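Local coordinates for protein enoyl-CoA hydratase subunit II (Geobacillus kaustophilus, PDB 2EJ5) that probably catalyses the hydration of enoyl-CoA thioesters during phenylacetic acid breakdown, at residues E3-E8 and T36-Q41. Sequence-based numbering, arbitrary orientation.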
loop_
_atom_site.group_PDB
_atom_site.type_symbol
_atom_site.label_atom_id
_atom_site.label_comp_id
_atom_site.label_asym_id
_atom_site.label_seq_id
_atom_site.Cartn_x
_atom_site.Cartn_y
_atom_site.Cartn_z
ATOM N N GLU A 3 13.812 -0.902 -35.585
ATOM C CA GLU A 3 12.841 -1.524 -36.505
ATOM C C GLU A 3 11.487 -1.862 -35.907
ATOM O O GLU A 3 10.493 -1.942 -36.637
ATOM C CB GLU A 3 13.433 -2.791 -37.099
ATOM C CG GLU A 3 14.890 -2.646 -37.414
ATOM C CD GLU A 3 15.479 -3.879 -38.029
ATOM O OE1 GLU A 3 16.477 -3.714 -38.753
ATOM O OE2 GLU A 3 14.945 -4.996 -37.782
ATOM N N THR A 4 11.443 -2.103 -34.591
ATOM C CA THR A 4 10.177 -2.469 -33.946
ATOM C C THR A 4 9.624 -1.322 -33.094
ATOM O O THR A 4 8.491 -1.384 -32.645
ATOM C CB THR A 4 10.316 -3.708 -33.052
ATOM O OG1 THR A 4 11.207 -3.400 -31.971
ATOM C CG2 THR A 4 10.850 -4.909 -33.860
ATOM N N ILE A 5 10.449 -0.311 -32.864
ATOM C CA ILE A 5 10.022 0.904 -32.181
ATOM C C ILE A 5 10.502 2.122 -32.957
ATOM O O ILE A 5 11.367 2.023 -33.863
ATOM C CB ILE A 5 10.581 0.984 -30.728
ATOM C CG1 ILE A 5 12.066 1.347 -30.743
ATOM C CG2 ILE A 5 10.293 -0.341 -29.944
ATOM C CD1 ILE A 5 12.606 1.778 -29.416
ATOM N N ARG A 6 9.944 3.262 -32.572
ATOM C CA ARG A 6 10.326 4.576 -33.060
ATOM C C ARG A 6 10.799 5.346 -31.835
ATOM O O ARG A 6 10.157 5.315 -30.768
ATOM C CB ARG A 6 9.123 5.248 -33.751
ATOM C CG ARG A 6 9.440 6.417 -34.680
ATOM C CD ARG A 6 8.237 6.664 -35.647
ATOM N NE ARG A 6 7.057 7.179 -34.952
ATOM C CZ ARG A 6 5.798 6.813 -35.201
ATOM N NH1 ARG A 6 5.520 5.893 -36.124
ATOM N NH2 ARG A 6 4.811 7.353 -34.490
ATOM N N TYR A 7 11.960 5.981 -31.978
ATOM C CA TYR A 7 12.531 6.797 -30.941
ATOM C C TYR A 7 12.812 8.148 -31.556
ATOM O O TYR A 7 13.581 8.249 -32.508
ATOM C CB TYR A 7 13.813 6.159 -30.396
ATOM C CG TYR A 7 14.482 6.943 -29.295
ATOM C CD1 TYR A 7 14.015 6.883 -27.965
ATOM C CD2 TYR A 7 15.582 7.739 -29.565
ATOM C CE1 TYR A 7 14.639 7.611 -26.957
ATOM C CE2 TYR A 7 16.189 8.477 -28.572
ATOM C CZ TYR A 7 15.725 8.403 -27.261
ATOM O OH TYR A 7 16.379 9.124 -26.283
ATOM N N GLU A 8 12.161 9.176 -31.023
ATOM C CA GLU A 8 12.251 10.521 -31.569
ATOM C C GLU A 8 12.238 11.503 -30.401
ATOM O O GLU A 8 11.330 11.469 -29.576
ATOM C CB GLU A 8 11.044 10.753 -32.479
ATOM C CG GLU A 8 11.170 11.916 -33.446
ATOM C CD GLU A 8 9.968 12.030 -34.380
ATOM O OE1 GLU A 8 9.336 10.988 -34.731
ATOM O OE2 GLU A 8 9.651 13.181 -34.765
ATOM N N THR A 36 15.141 -1.476 -24.468
ATOM C CA THR A 36 16.227 -1.422 -23.485
ATOM C C THR A 36 17.247 -0.371 -23.872
ATOM O O THR A 36 17.572 0.518 -23.079
ATOM C CB THR A 36 16.943 -2.823 -23.294
ATOM O OG1 THR A 36 15.996 -3.801 -22.854
ATOM C CG2 THR A 36 18.056 -2.772 -22.262
ATOM N N LYS A 37 17.780 -0.501 -25.084
ATOM C CA LYS A 37 18.735 0.465 -25.647
ATOM C C LYS A 37 18.222 1.921 -25.645
ATOM O O LYS A 37 18.948 2.834 -25.259
ATOM C CB LYS A 37 19.091 0.033 -27.078
ATOM C CG LYS A 37 20.225 0.848 -27.716
ATOM C CD LYS A 37 20.734 0.152 -28.980
ATOM C CE LYS A 37 21.829 0.957 -29.684
ATOM N NZ LYS A 37 21.307 2.266 -30.213
ATOM N N ALA A 38 16.976 2.104 -26.067
ATOM C CA ALA A 38 16.348 3.423 -26.160
ATOM C C ALA A 38 16.214 4.039 -24.755
ATOM O O ALA A 38 16.493 5.212 -24.569
ATOM C CB ALA A 38 14.993 3.294 -26.803
ATOM N N LEU A 39 15.804 3.227 -23.759
ATOM C CA LEU A 39 15.678 3.741 -22.383
ATOM C C LEU A 39 17.001 4.168 -21.854
ATOM O O LEU A 39 17.099 5.160 -21.171
ATOM C CB LEU A 39 15.055 2.721 -21.425
ATOM C CG LEU A 39 13.580 2.388 -21.646
ATOM C CD1 LEU A 39 13.174 1.252 -20.710
ATOM C CD2 LEU A 39 12.615 3.627 -21.562
ATOM N N LYS A 40 18.053 3.413 -22.172
ATOM C CA LYS A 40 19.380 3.748 -21.668
ATOM C C LYS A 40 19.876 5.014 -22.391
ATOM O O LYS A 40 20.519 5.852 -21.783
ATOM C CB LYS A 40 20.358 2.552 -21.840
ATOM C CG LYS A 40 19.974 1.276 -21.037
ATOM C CD LYS A 40 20.860 0.073 -21.405
ATOM C CE LYS A 40 20.635 -1.132 -20.453
ATOM N NZ LYS A 40 21.488 -2.382 -20.760
ATOM N N GLN A 41 19.522 5.142 -23.662
ATOM C CA GLN A 41 19.836 6.319 -24.504
ATOM C C GLN A 41 19.205 7.574 -23.862
ATOM O O GLN A 41 19.907 8.526 -23.491
ATOM C CB GLN A 41 19.269 6.077 -25.905
ATOM C CG GLN A 41 19.645 7.060 -27.036
ATOM C CD GLN A 41 19.373 6.453 -28.448
ATOM O OE1 GLN A 41 19.021 5.257 -28.583
ATOM N NE2 GLN A 41 19.535 7.284 -29.504
#
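Ile5 and Tyr7, on an edge strand of the crotonase-fold sheet within this chain, reach across to Ala38 and Gln41 of the helix that covers one of its faces. The contact is a worked example of how an edge strand receives a helix: strand 5-8 and helix 36-41 run nearly parallel, 12° apart, with their axes 10.0 Å from each other, and only the alternate strand residues that turn toward the helix take part. The close-packed part centres on Ala38, whose methyl group touches both strand side chains. Its CB meets CD1 of Ile5 at 3.9 Å and is touched as well by CD1 of the Tyr7 ring. Leu16 of the neighbouring strand 13-18 packs on both Ile5 and Ala38, and Val35 of helix 29-44 also lies against Ile5, so this side is apolar and buried.

Toward the solvent side, the contact becomes more open and more polar. With CG anti to the backbone N (chi1 -180°), Tyr7 directs its ring at the helix, where its CE2 and CD2 lie near NE2 and CD of Gln41. The Gln41 chain, extended beyond CG, passes across the Tyr7 ring at a slant, the ring and amide planes 38° apart. This is van der Waals contact: no hydrogen bond joins the two segments. The Gln41 amide is held from elsewhere, by a hydrogen bond between its OE1 and Tyr2 OH, and Tyr2 also packs on Tyr7 and Ala38. Where the two partly exposed side chains meet, CG of Gln41 lies 3.9 Å from OH of Tyr7, and NE2 of Gln41 comes to 3.7 Å from CE2 of Tyr7.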